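Cell shape-determining protein MreC (Streptococcus pneumoniae, PDB 2QF4) helps form and maintain cell shape, probably as part of the elongasome that synthesises peripheral peptidoglycan, and is represented here by its major extracellular domain. Local coordinates at residues Asn38-Val51 and Ala153-Asn166. Numbering follows the deposited sequence. Where two conformers were deposited one is given.
Sequences NMLAIANGGLIGSV and ADTHNVDVIELVGN
Antiparallel pairing in the first of the domain's two six-stranded β-barrels joins strand 40-43 to the last strand, 160-166, through Leu40 with Val164 and Ile42 with Glu162, both hydrogen-bonded pairs. Leu40 N donates to Val164 O (2.9 Å) and Ile42 N to Glu162 O (2.9 Å), each answered by a return bond. Between them Ala41 and Leu163 form a non-hydrogen-bonded pair whose side chains point to the other face: Ala41 CB touches Leu163 CD2 (3.9 Å), and Val51 CG2 meets the same methyl. Strand 160-166 also bonds to strand 6-16, through Ile161 and Ala11, and so closes the barrel; the two barrels together give the α-lytic protease fold. Inside, Leu25, Leu27, Val61 and Leu63 add to the apolar filling, where Ile48 and Ile161 meet tip to tip through their CD1 methyls (4.1 Å). The side chains of Thr155 and Ile48 cross at about a right angle; chi1 of 62° sets Thr155 CG2 anti to the carbonyl carbon, against Ile48 CG1 (3.6 Å), while OG1 bonds to Arg16. On the Leu40 face, in the conformer given, Ile42 and Glu162 run side by side, Ile42 CG1 3.6 Å from Glu162 CB. Ala153 CB sits over the type I' turn 43-46, 3.4 Å from Ala43 O, and two waters link Leu47 O to the Ala153 backbone. At the far end, one water bridges Asn38 O and Asn166 N, while Asn38 OD1 and ND2 bond to Ser36 and Asn124.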
ATOM      1  N   ASN A  38       5.032 -11.170  -3.140  1.00 17.60           N
ATOM      2  CA  ASN A  38       3.923 -10.825  -2.247  1.00 16.73           C
ATOM      3  C   ASN A  38       4.258  -9.654  -1.393  1.00 13.24           C
ATOM      4  O   ASN A  38       3.456  -9.308  -0.539  1.00 14.31           O
ATOM      5  CB  ASN A  38       3.406 -12.025  -1.333  1.00 16.60           C
ATOM      6  CG  ASN A  38       4.356 -12.393  -0.125  1.00 17.27           C
ATOM      7  OD1 ASN A  38       5.549 -12.099  -0.141  1.00 17.97           O
ATOM      8  ND2 ASN A  38       3.793 -13.042   0.926  1.00 18.76           N
ATOM      9  N   MET A  39       5.454  -9.036  -1.578  1.00 11.68           N
ATOM     10  CA  MET A  39       5.912  -8.083  -0.616  1.00  9.88           C
ATOM     11  C   MET A  39       5.428  -6.676  -0.868  1.00  8.33           C
ATOM     12  O   MET A  39       5.315  -6.202  -2.000  1.00  8.63           O
ATOM     13  CB  MET A  39       7.443  -8.105  -0.496  1.00  9.93           C
ATOM     14  CG  MET A  39       7.975  -9.377   0.149  1.00 12.16           C
ATOM     15  SD  MET A  39       9.760  -9.374   0.203  1.00 13.16           S
ATOM     16  CE  MET A  39      10.010 -10.655   1.483  1.00 16.08           C
ATOM     17  N   LEU A  40       5.171  -6.025   0.246  1.00  8.05           N
ATOM     18  CA  LEU A  40       4.912  -4.591   0.319  1.00  7.81           C
ATOM     19  C   LEU A  40       6.183  -3.895   0.747  1.00  7.96           C
ATOM     20  O   LEU A  40       7.138  -4.535   1.157  1.00  9.86           O
ATOM     21  CB  LEU A  40       3.725  -4.297   1.236  1.00  8.65           C
ATOM     22  CG  LEU A  40       2.362  -4.772   0.688  1.00  8.24           C
ATOM     23  CD1 LEU A  40       1.267  -4.517   1.709  1.00 12.60           C
ATOM     24  CD2 LEU A  40       2.029  -4.019  -0.616  1.00  9.83           C
ATOM     25  N   ALA A  41       6.212  -2.579   0.593  1.00  7.76           N
ATOM     26  CA  ALA A  41       7.389  -1.771   0.841  1.00  8.16           C
ATOM     27  C   ALA A  41       7.048  -0.636   1.795  1.00  7.95           C
ATOM     28  O   ALA A  41       6.036   0.059   1.621  1.00  8.19           O
ATOM     29  CB  ALA A  41       7.903  -1.202  -0.493  1.00  8.77           C
ATOM     30  N   ILE A  42       7.886  -0.475   2.819  1.00  8.77           N
ATOM     31  CA  ILE A  42       7.700   0.496   3.890  1.00  9.72           C
ATOM     32  C   ILE A  42       8.899   1.433   4.052  1.00  9.81           C
ATOM     33  O   ILE A  42      10.063   1.085   3.800  1.00 10.00           O
ATOM     34  CB  ILE A  42       7.341  -0.231   5.226  1.00 11.16           C
ATOM     35  CG1 ILE A  42       8.482  -0.851   5.949  0.50 10.15           C
ATOM     36  CG2 ILE A  42       6.275  -1.289   4.984  0.50 10.50           C
ATOM     37  CD1 ILE A  42       8.131  -1.189   7.407  0.50 11.76           C
ATOM     38  N   ALA A  43       8.592   2.631   4.503  1.00 10.35           N
ATOM     39  CA  ALA A  43       9.583   3.615   4.909  1.00 11.87           C
ATOM     40  C   ALA A  43       8.956   4.432   5.969  1.00 13.66           C
ATOM     41  O   ALA A  43       7.776   4.726   5.927  1.00 13.88           O
ATOM     42  CB  ALA A  43       9.976   4.523   3.742  1.00 14.27           C
ATOM     43  N   ASN A  44       9.770   4.883   6.921  1.00 16.22           N
ATOM     44  CA  ASN A  44       9.278   5.799   7.944  1.00 20.23           C
ATOM     45  C   ASN A  44       8.036   5.212   8.664  1.00 19.45           C
ATOM     46  O   ASN A  44       7.135   5.973   9.048  1.00 23.30           O
ATOM     47  CB  ASN A  44       8.950   7.171   7.281  1.00 21.23           C
ATOM     48  CG  ASN A  44      10.195   7.905   6.695  1.00 24.63           C
ATOM     49  OD1 ASN A  44      11.288   7.829   7.242  1.00 29.35           O
ATOM     50  ND2 ASN A  44       9.991   8.657   5.601  1.00 24.09           N
ATOM     51  N   GLY A  45       7.998   3.898   8.867  1.00 19.17           N
ATOM     52  CA  GLY A  45       6.882   3.246   9.568  1.00 18.50           C
ATOM     53  C   GLY A  45       5.608   2.974   8.780  1.00 17.11           C
ATOM     54  O   GLY A  45       4.678   2.321   9.304  1.00 19.45           O
ATOM     55  N   GLY A  46       5.544   3.428   7.532  1.00 13.66           N
ATOM     56  CA  GLY A  46       4.315   3.317   6.788  1.00 12.16           C
ATOM     57  C   GLY A  46       4.487   2.761   5.393  1.00 10.12           C
ATOM     58  O   GLY A  46       5.593   2.685   4.824  1.00  9.69           O
ATOM     59  N   LEU A  47       3.355   2.392   4.801  1.00  9.05           N
ATOM     60  CA  LEU A  47       3.362   1.839   3.442  1.00  8.67           C
ATOM     61  C   LEU A  47       3.739   2.893   2.415  1.00  7.73           C
ATOM     62  O   LEU A  47       3.178   3.976   2.382  1.00  8.62           O
ATOM     63  CB  LEU A  47       1.970   1.321   3.098  1.00  7.95           C
ATOM     64  CG  LEU A  47       1.890   0.491   1.804  1.00  8.08           C
ATOM     65  CD1 LEU A  47       2.707  -0.816   1.934  1.00  9.47           C
ATOM     66  CD2 LEU A  47       0.432   0.225   1.431  1.00  9.14           C
ATOM     67  N   ILE A  48       4.700   2.541   1.559  1.00  7.78           N
ATOM     68  CA  ILE A  48       5.089   3.433   0.450  1.00  8.15           C
ATOM     69  C   ILE A  48       4.934   2.822  -0.924  1.00  7.98           C
ATOM     70  O   ILE A  48       4.978   3.544  -1.894  1.00  8.02           O
ATOM     71  CB  ILE A  48       6.487   4.059   0.671  1.00  8.69           C
ATOM     72  CG1 ILE A  48       7.617   3.023   0.719  1.00  9.56           C
ATOM     73  CG2 ILE A  48       6.476   4.919   1.949  1.00 10.82           C
ATOM     74  CD1 ILE A  48       8.060   2.531  -0.644  1.00 10.31           C
ATOM     75  N   GLY A  49       4.672   1.532  -1.028  1.00  7.68           N
ATOM     76  CA  GLY A  49       4.530   0.905  -2.316  1.00  7.60           C
ATOM     77  C   GLY A  49       4.405  -0.597  -2.223  1.00  7.45           C
ATOM     78  O   GLY A  49       4.307  -1.154  -1.147  1.00  7.69           O
ATOM     79  N   SER A  50       4.434  -1.217  -3.398  1.00  7.46           N
ATOM     80  CA  SER A  50       4.292  -2.673  -3.563  1.00  7.98           C
ATOM     81  C   SER A  50       5.372  -3.149  -4.508  1.00  8.31           C
ATOM     82  O   SER A  50       5.770  -2.415  -5.407  1.00  8.68           O
ATOM     83  CB  SER A  50       2.900  -3.029  -4.090  1.00  8.76           C
ATOM     84  OG  SER A  50       2.602  -2.274  -5.249  1.00  9.52           O
ATOM     85  N   VAL A  51       5.861  -4.369  -4.301  1.00  8.67           N
ATOM     86  CA  VAL A  51       6.845  -4.919  -5.225  1.00  9.27           C
ATOM     87  C   VAL A  51       6.176  -5.153  -6.562  1.00 10.21           C
ATOM     88  O   VAL A  51       5.125  -5.804  -6.627  1.00 11.98           O
ATOM     89  CB  VAL A  51       7.477  -6.230  -4.674  1.00  9.62           C
ATOM     90  CG1 VAL A  51       8.263  -6.972  -5.740  1.00 11.77           C
ATOM     91  CG2 VAL A  51       8.339  -5.939  -3.443  1.00 10.96           C
ATOM     92  N   ALA A 153       3.171   8.173   5.246  1.00 11.59           N
ATOM     93  CA  ALA A 153       4.579   8.055   4.917  1.00 12.94           C
ATOM     94  C   ALA A 153       4.818   8.357   3.449  1.00 12.93           C
ATOM     95  O   ALA A 153       3.933   8.247   2.600  1.00 14.22           O
ATOM     96  CB  ALA A 153       5.023   6.678   5.213  1.00 13.97           C
ATOM     97  N   ASP A 154       6.054   8.724   3.148  1.00 14.59           N
ATOM     98  CA  ASP A 154       6.518   8.842   1.772  1.00 15.67           C
ATOM     99  C   ASP A 154       7.998   8.529   1.714  1.00 14.60           C
ATOM    100  O   ASP A 154       8.600   8.125   2.719  1.00 15.11           O
ATOM    101  CB  ASP A 154       6.182  10.205   1.141  1.00 17.83           C
ATOM    102  CG  ASP A 154       6.893  11.349   1.800  1.00 21.36           C
ATOM    103  OD1 ASP A 154       6.285  12.441   1.930  1.00 28.37           O
ATOM    104  OD2 ASP A 154       8.065  11.190   2.204  1.00 25.51           O
ATOM    105  N   THR A 155       8.561   8.620   0.519  1.00 14.37           N
ATOM    106  CA  THR A 155       9.951   8.253   0.302  1.00 15.61           C
ATOM    107  C   THR A 155      10.868   9.456   0.023  1.00 17.08           C
ATOM    108  O   THR A 155      11.973   9.287  -0.455  1.00 16.86           O
ATOM    109  CB  THR A 155      10.088   7.182  -0.804  1.00 14.72           C
ATOM    110  OG1 THR A 155       9.600   7.687  -2.052  1.00 17.76           O
ATOM    111  CG2 THR A 155       9.349   5.916  -0.444  1.00 15.30           C
ATOM    112  N   HIS A 156      10.425  10.651   0.410  1.00 18.90           N
ATOM    113  CA  HIS A 156      11.233  11.866   0.271  1.00 19.97           C
ATOM    114  C   HIS A 156      12.436  11.787   1.189  1.00 20.70           C
ATOM    115  O   HIS A 156      12.294  11.569   2.380  1.00 21.11           O
ATOM    116  CB  HIS A 156      10.369  13.083   0.599  1.00 21.36           C
ATOM    117  CG  HIS A 156      11.060  14.390   0.383  1.00 22.76           C
ATOM    118  ND1 HIS A 156      11.425  14.833  -0.868  1.00 27.92           N
ATOM    119  CD2 HIS A 156      11.452  15.348   1.257  1.00 27.12           C
ATOM    120  CE1 HIS A 156      12.010  16.015  -0.757  1.00 27.47           C
ATOM    121  NE2 HIS A 156      12.050  16.343   0.522  1.00 28.58           N
ATOM    122  N   ASN A 157      13.632  11.922   0.615  1.00 22.27           N
ATOM    123  CA  ASN A 157      14.880  11.825   1.387  1.00 22.68           C
ATOM    124  C   ASN A 157      15.006  10.521   2.172  1.00 22.44           C
ATOM    125  O   ASN A 157      15.529  10.474   3.296  1.00 23.45           O
ATOM    126  CB  ASN A 157      15.038  13.034   2.323  1.00 24.44           C
ATOM    127  CG  ASN A 157      15.082  14.366   1.576  1.00 27.14           C
ATOM    128  OD1 ASN A 157      15.608  14.458   0.463  1.00 30.69           O
ATOM    129  ND2 ASN A 157      14.535  15.412   2.199  1.00 31.34           N
ATOM    130  N   VAL A 158      14.490   9.451   1.571  1.00 19.74           N
ATOM    131  CA  VAL A 158      14.636   8.106   2.110  1.00 18.93           C
ATOM    132  C   VAL A 158      15.542   7.322   1.181  1.00 17.55           C
ATOM    133  O   VAL A 158      15.313   7.312  -0.024  1.00 18.40           O
ATOM    134  CB  VAL A 158      13.230   7.439   2.218  1.00 18.45           C
ATOM    135  CG1 VAL A 158      13.327   5.963   2.552  1.00 19.47           C
ATOM    136  CG2 VAL A 158      12.388   8.166   3.258  1.00 20.28           C
ATOM    137  N   ASP A 159      16.551   6.645   1.716  1.00 15.92           N
ATOM    138  CA  ASP A 159      17.392   5.849   0.825  1.00 15.38           C
ATOM    139  C   ASP A 159      17.522   4.381   1.196  1.00 13.44           C
ATOM    140  O   ASP A 159      18.286   3.700   0.578  1.00 11.25           O
ATOM    141  CB  ASP A 159      18.718   6.564   0.522  1.00 17.79           C
ATOM    142  CG  ASP A 159      19.697   6.443   1.715  0.50 15.99           C
ATOM    143  OD1 ASP A 159      19.324   5.993   2.803  0.50 15.14           O
ATOM    144  OD2 ASP A 159      20.887   6.865   1.584  0.50 19.97           O
ATOM    145  N   VAL A 160      16.740   3.915   2.163  1.00 12.51           N
ATOM    146  CA  VAL A 160      16.637   2.487   2.487  1.00 11.67           C
ATOM    147  C   VAL A 160      15.144   2.215   2.590  1.00 10.45           C
ATOM    148  O   VAL A 160      14.406   2.977   3.213  1.00 11.99           O
ATOM    149  CB  VAL A 160      17.361   2.137   3.810  1.00 11.50           C
ATOM    150  CG1 VAL A 160      17.069   0.693   4.222  1.00 13.82           C
ATOM    151  CG2 VAL A 160      18.876   2.430   3.694  1.00 13.92           C
ATOM    152  N   ILE A 161      14.710   1.135   1.968  1.00  9.60           N
ATOM    153  CA  ILE A 161      13.324   0.688   1.991  1.00  9.60           C
ATOM    154  C   ILE A 161      13.294  -0.710   2.568  1.00  9.14           C
ATOM    155  O   ILE A 161      14.164  -1.509   2.299  1.00  9.11           O
ATOM    156  CB  ILE A 161      12.758   0.688   0.565  1.00  9.17           C
ATOM    157  CG1 ILE A 161      12.759   2.103  -0.023  1.00 10.95           C
ATOM    158  CG2 ILE A 161      11.373   0.052   0.488  1.00 10.68           C
ATOM    159  CD1 ILE A 161      11.872   3.116   0.650  1.00 12.41           C
ATOM    160  N   GLU A 162      12.277  -0.986   3.369  1.00  9.47           N
ATOM    161  CA  GLU A 162      12.062  -2.316   3.895  1.00  9.80           C
ATOM    162  C   GLU A 162      10.937  -3.029   3.159  1.00  9.09           C
ATOM    163  O   GLU A 162       9.822  -2.549   3.090  1.00  9.24           O
ATOM    164  CB  GLU A 162      11.739  -2.232   5.383  1.00 10.55           C
ATOM    165  CG  GLU A 162      11.657  -3.606   6.043  1.00 12.72           C
ATOM    166  CD  GLU A 162      11.396  -3.525   7.518  1.00 17.01           C
ATOM    167  OE1 GLU A 162      11.798  -2.542   8.159  1.00 23.31           O
ATOM    168  OE2 GLU A 162      10.832  -4.464   8.064  1.00 21.55           O
ATOM    169  N   LEU A 163      11.236  -4.177   2.586  1.00  8.73           N
ATOM    170  CA  LEU A 163      10.241  -5.052   1.976  1.00  8.74           C
ATOM    171  C   LEU A 163       9.724  -5.994   3.052  1.00  9.31           C
ATOM    172  O   LEU A 163      10.477  -6.472   3.903  1.00 10.10           O
ATOM    173  CB  LEU A 163      10.878  -5.877   0.867  1.00  9.37           C
ATOM    174  CG  LEU A 163      11.506  -5.112  -0.288  1.00  9.59           C
ATOM    175  CD1 LEU A 163      12.080  -6.096  -1.282  1.00 12.27           C
ATOM    176  CD2 LEU A 163      10.493  -4.120  -0.907  1.00 10.93           C
ATOM    177  N   VAL A 164       8.414  -6.263   3.021  1.00  9.79           N
ATOM    178  CA  VAL A 164       7.756  -7.081   4.066  1.00 10.94           C
ATOM    179  C   VAL A 164       6.764  -8.004   3.356  1.00 11.26           C
ATOM    180  O   VAL A 164       5.924  -7.571   2.568  1.00 12.26           O
ATOM    181  CB  VAL A 164       7.010  -6.203   5.093  1.00 13.55           C
ATOM    182  CG1 VAL A 164       6.369  -7.041   6.220  0.80 14.86           C
ATOM    183  CG2 VAL A 164       7.930  -5.140   5.738  0.80 16.29           C
ATOM    184  N   GLY A 165       6.838  -9.292   3.671  1.00 10.88           N
ATOM    185  CA  GLY A 165       5.895 -10.286   3.158  1.00 11.45           C
ATOM    186  C   GLY A 165       5.419 -11.219   4.261  1.00 10.38           C
ATOM    187  O   GLY A 165       6.039 -11.334   5.285  1.00 10.42           O
ATOM    188  N   ASN A 166       4.289 -11.867   4.045  1.00 10.97           N
ATOM    189  CA  ASN A 166       3.761 -12.839   4.979  1.00  9.85           C
ATOM    190  C   ASN A 166       4.633 -14.063   4.900  1.00 10.89           C
ATOM    191  O   ASN A 166       4.923 -14.521   3.817  1.00 13.68           O
ATOM    192  CB  ASN A 166       2.320 -13.194   4.560  1.00 10.27           C
ATOM    193  CG  ASN A 166       1.525 -13.820   5.657  1.00  8.77           C
ATOM    194  OD1 ASN A 166       2.006 -14.695   6.375  1.00  9.27           O
ATOM    195  ND2 ASN A 166       0.278 -13.435   5.754  1.00  9.84           N
TER
HETATM  196  O   HOH W   1       2.728 -10.553   1.963  1.00 18.56           O
HETATM  197  O   HOH W   2       7.338   9.958   5.618  1.00 26.88           O
HETATM  198  O   HOH W   3       1.802   5.805   4.037  1.00 13.30           O
HETATM  199  O   HOH W   4       3.278   6.360   0.790  1.00 14.68           O